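Local coordinates for bifunctional GH43-CE protein (Bacteroides eggerthii, PDB 6MLY) that probably releases xylose from xylan chains through a family 43 glycoside hydrolase domain and carries a carbohydrate esterase domain in the same chain, at residues 26-30 and 373-377; 47-51 and 483-488; 76-82 and 113-117; 88-92 and 334-338. The contacts are given in a common frame with arbitrary orientation. Numbering follows the deposited sequence.

How the interactions relate
Leaving the N terminus, the chain first passes through 26-30, whose contact with 373-377 (interaction 1) closes a loop of 342 residues. Next comes 47-51, which meets 483-488 (interaction 2); the segments of interactions 1 and 2 alternate, so the two contacts cross, and they touch through Asp29 to Gly486 and Thr374 to Tyr487. Interaction 3, 76-82 with 113-117, is a short closure within the glycoside hydrolase domain, nested inside both. Interaction 4, 88-92 with 334-338, is likewise nested inside both but crosses interaction 3. Interactions 1, 2 and 4 tie the hydrolase domain to the concanavalin A-like beta-sandwich, and interaction 3 adjoins that interface.

Interaction 1: residues 26-30 and 373-377; sequences IYADA and RTIGP
Tyr27 lays one face of its ring over Gly376 and Pro377, with Gly376 CA 3.8 Å and Pro377 CA 4.2 Å from the ring centroid, both as CH-pi contacts. The chi1 of Tyr27 is -148°, between wells, and a cis peptide precedes Pro377; a CB on Gly376 would clash with Tyr27 CD2. Tyr27 is the centre of an inverse gamma turn (phi/psi -86/72), and its carbonyl O accepts a hydrogen bond of 2.9 Å from Gly376 N. The segments run roughly antiparallel, 149° apart, with CA atoms 5.0 Å apart for both Tyr27-Gly376 and Ala28-Ile375. This joins the loop before the first strand of the GH43 domain to the link between strands 370-373 and 378-386 of the concanavalin A-like beta-sandwich. Ala28 CB packs 3.8 Å from Thr374 O. Farther along, Arg373 (chi1 m, chi2 and chi3 t) extends so that its NE donates to Asp29 O at 2.9 Å. The Asp29 carboxylate turns to Arg275 N and Gly486 N.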
loop_
_atom_site.group_PDB
_atom_site.type_symbol
_atom_site.label_atom_id
_atom_site.label_comp_id
_atom_site.label_asym_id
_atom_site.label_seq_id
_atom_site.Cartn_x
_atom_site.Cartn_y
_atom_site.Cartn_z
ATOM N N ILE A 26 14.418 12.290 -8.646
ATOM C CA ILE A 26 12.966 12.320 -8.451
ATOM C C ILE A 26 12.502 10.918 -8.035
ATOM O O ILE A 26 12.451 10.012 -8.864
ATOM C CB ILE A 26 12.229 12.797 -9.721
ATOM C CG1 ILE A 26 12.634 14.218 -10.124
ATOM C CG2 ILE A 26 10.719 12.660 -9.538
ATOM C CD1 ILE A 26 11.989 14.706 -11.399
ATOM N N TYR A 27 12.151 10.752 -6.756
ATOM C CA TYR A 27 11.600 9.492 -6.282
ATOM C C TYR A 27 10.085 9.496 -6.527
ATOM O O TYR A 27 9.295 9.606 -5.585
ATOM C CB TYR A 27 11.951 9.265 -4.809
ATOM C CG TYR A 27 12.127 7.820 -4.412
ATOM C CD1 TYR A 27 13.108 7.448 -3.505
ATOM C CD2 TYR A 27 11.335 6.817 -4.952
ATOM C CE1 TYR A 27 13.286 6.124 -3.131
ATOM C CE2 TYR A 27 11.502 5.489 -4.591
ATOM C CZ TYR A 27 12.477 5.140 -3.674
ATOM O OH TYR A 27 12.629 3.835 -3.306
ATOM N N ALA A 28 9.700 9.385 -7.804
ATOM C CA ALA A 28 8.296 9.409 -8.224
ATOM C C ALA A 28 8.191 9.078 -9.716
ATOM O O ALA A 28 9.179 9.130 -10.447
ATOM C CB ALA A 28 7.676 10.753 -7.930
ATOM N N ASP A 29 6.965 8.765 -10.143
ATOM C CA ASP A 29 6.666 8.243 -11.464
ATOM C C ASP A 29 6.721 9.392 -12.481
ATOM O O ASP A 29 5.741 10.113 -12.677
ATOM C CB ASP A 29 5.316 7.522 -11.437
ATOM C CG ASP A 29 4.981 6.721 -12.682
ATOM O OD1 ASP A 29 5.850 5.956 -13.153
ATOM O OD2 ASP A 29 3.839 6.854 -13.159
ATOM N N ALA A 30 7.899 9.557 -13.098
ATOM C CA ALA A 30 8.137 10.507 -14.181
ATOM C C ALA A 30 8.829 9.776 -15.327
ATOM O O ALA A 30 10.008 9.995 -15.587
ATOM C CB ALA A 30 8.965 11.667 -13.682
ATOM N N ARG A 373 0.646 12.118 -7.731
ATOM C CA ARG A 373 1.570 10.978 -7.706
ATOM C C ARG A 373 1.772 10.538 -6.247
ATOM O O ARG A 373 1.528 11.309 -5.320
ATOM C CB ARG A 373 2.900 11.351 -8.380
ATOM C CG ARG A 373 2.800 11.633 -9.874
ATOM C CD ARG A 373 4.107 12.137 -10.470
ATOM N NE ARG A 373 4.041 12.363 -11.913
ATOM C CZ ARG A 373 3.608 13.482 -12.493
ATOM N NH1 ARG A 373 3.396 14.569 -11.775
ATOM N NH2 ARG A 373 3.375 13.507 -13.793
ATOM N N THR A 374 2.181 9.282 -6.051
ATOM C CA THR A 374 2.783 8.857 -4.798
ATOM C C THR A 374 4.281 9.146 -4.878
ATOM O O THR A 374 4.836 9.209 -5.971
ATOM C CB THR A 374 2.520 7.376 -4.505
ATOM O OG1 THR A 374 2.935 6.602 -5.628
ATOM C CG2 THR A 374 1.067 7.090 -4.192
ATOM N N ILE A 375 4.922 9.330 -3.724
ATOM C CA ILE A 375 6.328 9.695 -3.684
ATOM C C ILE A 375 7.072 8.722 -2.768
ATOM O O ILE A 375 6.484 8.170 -1.846
ATOM C CB ILE A 375 6.496 11.162 -3.244
ATOM C CG1 ILE A 375 6.078 11.392 -1.790
ATOM C CG2 ILE A 375 5.745 12.085 -4.191
ATOM C CD1 ILE A 375 6.282 12.812 -1.312
ATOM N N GLY A 376 8.366 8.532 -3.045
ATOM C CA GLY A 376 9.246 7.691 -2.235
ATOM C C GLY A 376 10.226 8.524 -1.410
ATOM O O GLY A 376 10.392 9.718 -1.657
ATOM N N PRO A 377 10.889 7.883 -0.437
ATOM C CA PRO A 377 10.779 6.455 -0.170
ATOM C C PRO A 377 9.502 6.044 0.587
ATOM O O PRO A 377 9.067 4.897 0.466
ATOM C CB PRO A 377 12.018 6.142 0.683
ATOM C CG PRO A 377 12.277 7.429 1.421
ATOM C CD PRO A 377 11.913 8.503 0.419
#

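Interaction 2: residues 47-51 and 483-488; sequences TTMHM and HFMGYR
The bump here is a type II' beta turn, Thr48 to Met51, closed by Met51 N to Thr48 O at 3.1 Å, with Met49 at phi/psi 54/-107. It brings the GH43 domain against the loop leading into strand 488-491 of the concanavalin A-like sandwich. CA atoms stay apart, 7.5 Å for Thr48-Met485 and 8.8 Å for His50-His483, and no hydrogen bond joins the segments. Met485, extended (ttm), pushes its methyl into the hollow of the turn: CE lies 3.1 Å from Thr48 O, 3.6 Å from Met51 CG and over the face of the His50 ring (chi1 p). Met49 (mtt) sets its CE over the face of the Phe484 ring, 4.2 Å from the centroid (CH-pi), with Met49 SD oblique at 5.2 Å as a Met-aromatic contact. Phe484, at phi/psi 63/28, lies about 9 Å, side chain to side chain, from Asp143, a predicted catalytic-site residue. Met51 folds back (mmm), placing CE over one face of the Arg488 guanidinium, 3.5 Å from Arg488 CD.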
loop_
_atom_site.group_PDB
_atom_site.type_symbol
_atom_site.label_atom_id
_atom_site.label_comp_id
_atom_site.label_asym_id
_atom_site.label_seq_id
_atom_site.Cartn_x
_atom_site.Cartn_y
_atom_site.Cartn_z
ATOM N N THR A 47 5.647 11.395 -19.562
ATOM C CA THR A 47 4.495 10.550 -19.891
ATOM C C THR A 47 3.600 10.387 -18.652
ATOM O O THR A 47 4.089 10.095 -17.551
ATOM C CB THR A 47 4.944 9.184 -20.425
ATOM O OG1 THR A 47 5.745 9.363 -21.594
ATOM C CG2 THR A 47 3.784 8.281 -20.778
ATOM N N THR A 48 2.292 10.613 -18.851
ATOM C CA THR A 48 1.234 10.304 -17.884
ATOM C C THR A 48 0.107 9.501 -18.548
ATOM O O THR A 48 -0.922 9.258 -17.915
ATOM C CB THR A 48 0.646 11.578 -17.266
ATOM O OG1 THR A 48 0.042 12.342 -18.313
ATOM C CG2 THR A 48 1.682 12.393 -16.527
ATOM N N MET A 49 0.309 9.096 -19.809
ATOM C CA MET A 49 -0.584 8.195 -20.530
ATOM C C MET A 49 -2.019 8.743 -20.493
ATOM O O MET A 49 -2.310 9.766 -21.121
ATOM C CB MET A 49 -0.518 6.785 -19.926
ATOM C CG MET A 49 0.799 6.085 -20.193
ATOM S SD MET A 49 1.174 4.804 -18.972
ATOM C CE MET A 49 2.905 4.518 -19.339
ATOM N N HIS A 50 -2.881 8.100 -19.692
ATOM C CA HIS A 50 -4.332 8.258 -19.766
ATOM C C HIS A 50 -4.825 9.371 -18.833
ATOM O O HIS A 50 -6.028 9.568 -18.716
ATOM C CB HIS A 50 -5.026 6.930 -19.442
ATOM C CG HIS A 50 -4.618 6.371 -18.122
ATOM N ND1 HIS A 50 -3.712 5.341 -18.013
ATOM C CD2 HIS A 50 -4.935 6.735 -16.864
ATOM C CE1 HIS A 50 -3.506 5.073 -16.746
ATOM N NE2 HIS A 50 -4.247 5.913 -16.018
ATOM N N MET A 51 -3.904 10.091 -18.181
ATOM C CA MET A 51 -4.263 11.208 -17.311
ATOM C C MET A 51 -4.619 12.444 -18.149
ATOM O O MET A 51 -4.183 12.595 -19.285
ATOM C CB MET A 51 -3.121 11.570 -16.357
ATOM C CG MET A 51 -2.647 10.419 -15.492
ATOM S SD MET A 51 -3.967 9.581 -14.565
ATOM C CE MET A 51 -4.164 10.710 -13.190
ATOM N N HIS A 483 -2.264 -0.588 -15.113
ATOM C CA HIS A 483 -2.417 0.678 -15.819
ATOM C C HIS A 483 -1.075 1.227 -16.335
ATOM O O HIS A 483 -1.049 2.323 -16.910
ATOM C CB HIS A 483 -3.100 1.715 -14.906
ATOM C CG HIS A 483 -4.442 1.313 -14.382
ATOM N ND1 HIS A 483 -5.277 0.435 -15.052
ATOM C CD2 HIS A 483 -5.115 1.692 -13.272
ATOM C CE1 HIS A 483 -6.394 0.276 -14.362
ATOM N NE2 HIS A 483 -6.321 1.038 -13.267
ATOM N N PHE A 484 0.031 0.501 -16.113
ATOM C CA PHE A 484 1.370 0.870 -16.643
ATOM C C PHE A 484 1.824 2.216 -16.052
ATOM O O PHE A 484 2.609 2.948 -16.667
ATOM C CB PHE A 484 1.348 0.935 -18.175
ATOM C CG PHE A 484 2.655 0.653 -18.879
ATOM C CD1 PHE A 484 2.661 0.377 -20.239
ATOM C CD2 PHE A 484 3.873 0.655 -18.208
ATOM C CE1 PHE A 484 3.846 0.122 -20.912
ATOM C CE2 PHE A 484 5.056 0.392 -18.880
ATOM C CZ PHE A 484 5.041 0.126 -20.230
ATOM N N MET A 485 1.336 2.515 -14.845
ATOM C CA MET A 485 1.539 3.790 -14.189
ATOM C C MET A 485 1.799 3.536 -12.702
ATOM O O MET A 485 1.480 2.463 -12.189
ATOM C CB MET A 485 0.298 4.669 -14.361
ATOM C CG MET A 485 0.482 6.103 -13.909
ATOM S SD MET A 485 -1.063 7.031 -13.993
ATOM C CE MET A 485 -1.325 7.056 -15.764
ATOM N N GLY A 486 2.410 4.520 -12.036
ATOM C CA GLY A 486 2.595 4.505 -10.597
ATOM C C GLY A 486 1.261 4.570 -9.878
ATOM O O GLY A 486 0.245 4.990 -10.453
ATOM N N TYR A 487 1.258 4.127 -8.620
ATOM C CA TYR A 487 0.099 4.273 -7.759
ATOM C C TYR A 487 -0.083 5.763 -7.461
ATOM O O TYR A 487 0.866 6.446 -7.093
ATOM C CB TYR A 487 0.249 3.438 -6.482
ATOM C CG TYR A 487 -0.211 2.010 -6.628
ATOM C CD1 TYR A 487 0.391 1.158 -7.537
ATOM C CD2 TYR A 487 -1.252 1.509 -5.865
ATOM C CE1 TYR A 487 -0.027 -0.153 -7.690
ATOM C CE2 TYR A 487 -1.679 0.196 -5.999
ATOM C CZ TYR A 487 -1.067 -0.638 -6.917
ATOM O OH TYR A 487 -1.487 -1.928 -7.056
ATOM N N ARG A 488 -1.312 6.243 -7.648
ATOM C CA ARG A 488 -1.666 7.619 -7.373
ATOM C C ARG A 488 -2.651 7.670 -6.196
ATOM O O ARG A 488 -3.474 6.770 -6.020
ATOM C CB ARG A 488 -2.263 8.251 -8.634
ATOM C CG ARG A 488 -1.256 8.526 -9.742
ATOM C CD ARG A 488 -1.903 9.215 -10.933
ATOM N NE ARG A 488 -0.935 9.800 -11.858
ATOM C CZ ARG A 488 -0.560 11.078 -11.867
ATOM N NH1 ARG A 488 -1.141 11.955 -11.065
ATOM N NH2 ARG A 488 0.401 11.477 -12.684
#

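Interaction 3: residues 76-82 and 113-117; sequences LANIPTM and AQTTG
Leu76 (chi1 t, chi2 p) begins the contact with CD2 at the end of strand 106-113, 3.9 Å from Ala113 CB and 4.3 Å from Thr115 CB. Ala77, extended at phi/psi -162/154, packs its CB 3.7 Å from Thr116 CG2; this pair has the nearest CA atoms, 7.7 Å apart. Ile79 (chi1 p, chi2 t) reaches back with CD1 to 3.5 Å from Thr115 O and 3.9 Å from Thr116 CG2. Beyond Ile79 the chain coils into a short, weakly bonded helical turn, and Met82 (chi1 t, chi2 p) completes the patch with SD 4.2 Å from Thr115 CG2. No hydrogen bond joins the segments: methyl groups and aliphatic chains meet, burying 250 Å². Thr115 OG1 bonds Thr90 instead, and Thr116 OG1 bonds Tyr120. Within the GH43 domain, a five-bladed beta-propeller in this family, the contact sets the connection that leaves the sheet ending in strand 66-71 against the hairpin turn between strands 106-113 and 118-124 of the next sheet, while Met82 also touches Thr90 and Asn337.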
loop_
_atom_site.group_PDB
_atom_site.type_symbol
_atom_site.label_atom_id
_atom_site.label_comp_id
_atom_site.label_asym_id
_atom_site.label_seq_id
_atom_site.Cartn_x
_atom_site.Cartn_y
_atom_site.Cartn_z
ATOM N N LEU A 76 -7.172 14.631 -24.774
ATOM C CA LEU A 76 -6.505 14.057 -25.934
ATOM C C LEU A 76 -7.510 13.909 -27.083
ATOM O O LEU A 76 -7.239 14.316 -28.209
ATOM C CB LEU A 76 -5.910 12.710 -25.514
ATOM C CG LEU A 76 -5.295 11.845 -26.611
ATOM C CD1 LEU A 76 -4.331 12.644 -27.489
ATOM C CD2 LEU A 76 -4.594 10.643 -25.990
ATOM N N ALA A 77 -8.675 13.325 -26.785
ATOM C CA ALA A 77 -9.723 13.106 -27.781
ATOM C C ALA A 77 -11.071 12.845 -27.092
ATOM O O ALA A 77 -11.127 12.357 -25.956
ATOM C CB ALA A 77 -9.336 11.958 -28.684
ATOM N N ASN A 78 -12.149 13.170 -27.814
ATOM C CA ASN A 78 -13.519 13.015 -27.353
ATOM C C ASN A 78 -14.082 11.700 -27.908
ATOM O O ASN A 78 -14.996 11.721 -28.733
ATOM C CB ASN A 78 -14.364 14.225 -27.763
ATOM C CG ASN A 78 -15.737 14.254 -27.120
ATOM O OD1 ASN A 78 -15.938 13.718 -26.030
ATOM N ND2 ASN A 78 -16.688 14.891 -27.780
ATOM N N ILE A 79 -13.518 10.568 -27.460
ATOM C CA ILE A 79 -13.948 9.230 -27.898
ATOM C C ILE A 79 -14.178 8.354 -26.668
ATOM O O ILE A 79 -13.494 8.514 -25.657
ATOM C CB ILE A 79 -12.945 8.596 -28.891
ATOM C CG1 ILE A 79 -11.531 8.468 -28.313
ATOM C CG2 ILE A 79 -12.944 9.360 -30.206
ATOM C CD1 ILE A 79 -10.629 7.531 -29.088
ATOM N N PRO A 80 -15.139 7.398 -26.722
ATOM C CA PRO A 80 -15.511 6.597 -25.554
ATOM C C PRO A 80 -14.326 6.053 -24.737
ATOM O O PRO A 80 -14.359 6.117 -23.507
ATOM C CB PRO A 80 -16.317 5.441 -26.164
ATOM C CG PRO A 80 -16.946 6.044 -27.401
ATOM C CD PRO A 80 -15.925 7.036 -27.916
ATOM N N THR A 81 -13.297 5.540 -25.422
ATOM C CA THR A 81 -12.103 4.975 -24.770
ATOM C C THR A 81 -11.463 6.015 -23.836
ATOM O O THR A 81 -11.075 5.676 -22.713
ATOM C CB THR A 81 -11.092 4.450 -25.801
ATOM O OG1 THR A 81 -11.184 5.266 -26.970
ATOM C CG2 THR A 81 -11.329 3.003 -26.178
ATOM N N MET A 82 -11.377 7.269 -24.306
ATOM C CA MET A 82 -10.731 8.370 -23.577
ATOM C C MET A 82 -11.711 9.008 -22.577
ATOM O O MET A 82 -11.275 9.588 -21.578
ATOM C CB MET A 82 -10.224 9.436 -24.555
ATOM C CG MET A 82 -9.317 10.497 -23.929
ATOM S SD MET A 82 -7.588 9.979 -23.717
ATOM C CE MET A 82 -7.644 9.287 -22.065
ATOM N N ALA A 113 0.012 8.646 -29.633
ATOM C CA ALA A 113 -0.907 7.860 -28.811
ATOM C C ALA A 113 -1.610 6.791 -29.656
ATOM O O ALA A 113 -2.208 7.102 -30.686
ATOM C CB ALA A 113 -1.909 8.772 -28.147
ATOM N N GLN A 114 -1.557 5.545 -29.166
ATOM C CA GLN A 114 -2.267 4.389 -29.732
ATOM C C GLN A 114 -3.773 4.504 -29.456
ATOM O O GLN A 114 -4.574 3.882 -30.147
ATOM C CB GLN A 114 -1.711 3.087 -29.153
ATOM C CG GLN A 114 -0.241 2.872 -29.478
ATOM C CD GLN A 114 0.331 1.659 -28.792
ATOM O OE1 GLN A 114 0.159 0.530 -29.247
ATOM N NE2 GLN A 114 1.028 1.888 -27.689
ATOM N N THR A 115 -4.143 5.310 -28.452
ATOM C CA THR A 115 -5.536 5.623 -28.138
ATOM C C THR A 115 -6.270 6.195 -29.363
ATOM O O THR A 115 -7.482 6.024 -29.458
ATOM C CB THR A 115 -5.623 6.579 -26.941
ATOM O OG1 THR A 115 -5.039 5.918 -25.818
ATOM C CG2 THR A 115 -7.039 6.997 -26.607
ATOM N N THR A 116 -5.557 6.900 -30.256
ATOM C CA THR A 116 -6.122 7.400 -31.533
ATOM C C THR A 116 -5.186 7.131 -32.725
ATOM O O THR A 116 -5.460 7.596 -33.835
ATOM C CB THR A 116 -6.402 8.908 -31.478
ATOM O OG1 THR A 116 -5.153 9.575 -31.301
ATOM C CG2 THR A 116 -7.350 9.300 -30.369
ATOM N N GLY A 117 -4.100 6.379 -32.497
ATOM C CA GLY A 117 -3.102 6.059 -33.514
ATOM C C GLY A 117 -2.630 7.296 -34.259
ATOM O O GLY A 117 -2.473 7.256 -35.484
#

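Interaction 4: residues 88-92 and 334-338; sequences KNTYG and WNHNP
Two hydrogen bonds join these segments: Asn335 ND2 donates to Tyr91 OH at 2.7 Å, and the backbone Thr90 N donates to His336 NE2 at 3.0 Å. A third, inside 334-338, runs from His336 ND1 to Asn335 OD1 at 3.1 Å, so the imidazole accepts at NE2, donates at ND1, and is held at both nitrogens. Asn335 (chi1 t), at the end of strand 333-335, uses both ends of its amide in these bonds. The Tyr91 hydroxyl also bonds Thr364 O, while Thr90 OG1 pairs with Thr115. His336 stands at phi/psi 63/-175, and its side chain (chi1 m) points toward 88-92. Its ring meets Tyr91 (chi1 m) edge-to-face, the His336 edge on the Tyr91 face, with centroids 4.8 Å apart and planes at 61°. Around this pair the packing is lighter: Thr90 CG2 (chi1 t) comes to 3.6 Å from His336 NE2 and Asn89 CA to 3.7 Å from the same atom. The nearest CA atoms, those of Asn89 and His336, are 8.1 Å apart, so the side chains of Asn335 and His336 reach across to Tyr91 OH and the Thr90 backbone. His50 and His483 extend the aromatic cluster, His483 stacking on Tyr91 and His50 meeting it edge-to-face. Together they form a buried, polar and aromatic interface between a loop of the GH43 catalytic domain and the concanavalin A-like beta-sandwich that follows it in this beta-xylosidase-like architecture.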
loop_
_atom_site.group_PDB
_atom_site.type_symbol
_atom_site.label_atom_id
_atom_site.label_comp_id
_atom_site.label_asym_id
_atom_site.label_seq_id
_atom_site.Cartn_x
_atom_site.Cartn_y
_atom_site.Cartn_z
ATOM N N LYS A 88 -15.527 1.350 -21.584
ATOM C CA LYS A 88 -14.280 1.331 -22.334
ATOM C C LYS A 88 -13.272 2.233 -21.614
ATOM O O LYS A 88 -13.660 3.177 -20.927
ATOM C CB LYS A 88 -14.486 1.830 -23.767
ATOM C CG LYS A 88 -15.356 0.949 -24.652
ATOM C CD LYS A 88 -15.803 1.640 -25.925
ATOM C CE LYS A 88 -16.684 0.776 -26.802
ATOM N NZ LYS A 88 -17.233 1.545 -27.944
ATOM N N ASN A 89 -11.983 1.937 -21.804
ATOM C CA ASN A 89 -10.897 2.673 -21.173
ATOM C C ASN A 89 -9.720 2.744 -22.148
ATOM O O ASN A 89 -9.800 2.230 -23.261
ATOM C CB ASN A 89 -10.487 2.028 -19.845
ATOM C CG ASN A 89 -10.254 0.538 -19.971
ATOM O OD1 ASN A 89 -11.197 -0.248 -19.893
ATOM N ND2 ASN A 89 -9.006 0.144 -20.171
ATOM N N THR A 90 -8.645 3.406 -21.715
ATOM C CA THR A 90 -7.372 3.391 -22.413
ATOM C C THR A 90 -6.251 3.452 -21.368
ATOM O O THR A 90 -5.204 4.059 -21.592
ATOM C CB THR A 90 -7.330 4.483 -23.497
ATOM O OG1 THR A 90 -6.278 4.178 -24.414
ATOM C CG2 THR A 90 -7.139 5.881 -22.946
ATOM N N TYR A 91 -6.472 2.785 -20.231
ATOM C CA TYR A 91 -5.453 2.641 -19.205
ATOM C C TYR A 91 -4.192 2.045 -19.845
ATOM O O TYR A 91 -4.282 1.144 -20.683
ATOM C CB TYR A 91 -5.934 1.743 -18.060
ATOM C CG TYR A 91 -6.946 2.349 -17.120
ATOM C CD1 TYR A 91 -6.572 3.269 -16.152
ATOM C CD2 TYR A 91 -8.279 1.965 -17.161
ATOM C CE1 TYR A 91 -7.497 3.809 -15.270
ATOM C CE2 TYR A 91 -9.215 2.491 -16.284
ATOM C CZ TYR A 91 -8.824 3.415 -15.332
ATOM O OH TYR A 91 -9.742 3.938 -14.468
ATOM N N GLY A 92 -3.027 2.578 -19.465
ATOM C CA GLY A 92 -1.740 2.108 -19.958
ATOM C C GLY A 92 -1.340 2.751 -21.276
ATOM O O GLY A 92 -0.156 2.800 -21.591
ATOM N N TRP A 334 -6.640 14.425 -13.592
ATOM C CA TRP A 334 -7.781 13.510 -13.536
ATOM C C TRP A 334 -7.407 12.158 -14.153
ATOM O O TRP A 334 -6.454 12.051 -14.913
ATOM C CB TRP A 334 -8.998 14.096 -14.262
ATOM C CG TRP A 334 -9.419 15.455 -13.797
ATOM C CD1 TRP A 334 -9.015 16.657 -14.302
ATOM C CD2 TRP A 334 -10.363 15.759 -12.757
ATOM N NE1 TRP A 334 -9.630 17.684 -13.639
ATOM C CE2 TRP A 334 -10.463 17.164 -12.687
ATOM C CE3 TRP A 334 -11.130 14.986 -11.880
ATOM C CZ2 TRP A 334 -11.293 17.808 -11.773
ATOM C CZ3 TRP A 334 -11.951 15.623 -10.978
ATOM C CH2 TRP A 334 -12.030 17.015 -10.926
ATOM N N ASN A 335 -8.189 11.131 -13.816
ATOM C CA ASN A 335 -8.155 9.831 -14.475
ATOM C C ASN A 335 -9.100 9.887 -15.680
ATOM O O ASN A 335 -10.320 9.975 -15.499
ATOM C CB ASN A 335 -8.555 8.708 -13.517
ATOM C CG ASN A 335 -8.692 7.355 -14.185
ATOM O OD1 ASN A 335 -7.946 7.026 -15.107
ATOM N ND2 ASN A 335 -9.629 6.553 -13.701
ATOM N N HIS A 336 -8.525 9.843 -16.892
ATOM C CA HIS A 336 -9.268 9.978 -18.143
ATOM C C HIS A 336 -9.913 11.370 -18.195
ATOM O O HIS A 336 -9.674 12.199 -17.314
ATOM C CB HIS A 336 -10.287 8.837 -18.303
ATOM C CG HIS A 336 -9.713 7.557 -18.812
ATOM N ND1 HIS A 336 -8.835 6.790 -18.071
ATOM C CD2 HIS A 336 -9.919 6.888 -19.966
ATOM C CE1 HIS A 336 -8.508 5.715 -18.757
ATOM N NE2 HIS A 336 -9.162 5.751 -19.923
ATOM N N ASN A 337 -10.710 11.619 -19.240
ATOM C CA ASN A 337 -11.327 12.919 -19.469
ATOM C C ASN A 337 -12.329 13.226 -18.363
ATOM O O ASN A 337 -13.288 12.482 -18.169
ATOM C CB ASN A 337 -12.016 13.002 -20.831
ATOM C CG ASN A 337 -11.028 13.059 -21.971
ATOM O OD1 ASN A 337 -9.822 13.092 -21.743
ATOM N ND2 ASN A 337 -11.529 13.066 -23.195
ATOM N N PRO A 338 -12.156 14.352 -17.631
ATOM C CA PRO A 338 -13.102 14.732 -16.585
ATOM C C PRO A 338 -14.442 15.176 -17.186
ATOM O O PRO A 338 -14.470 15.646 -18.322
ATOM C CB PRO A 338 -12.408 15.909 -15.882
ATOM C CG PRO A 338 -11.524 16.510 -16.949
ATOM C CD PRO A 338 -11.070 15.334 -17.787
#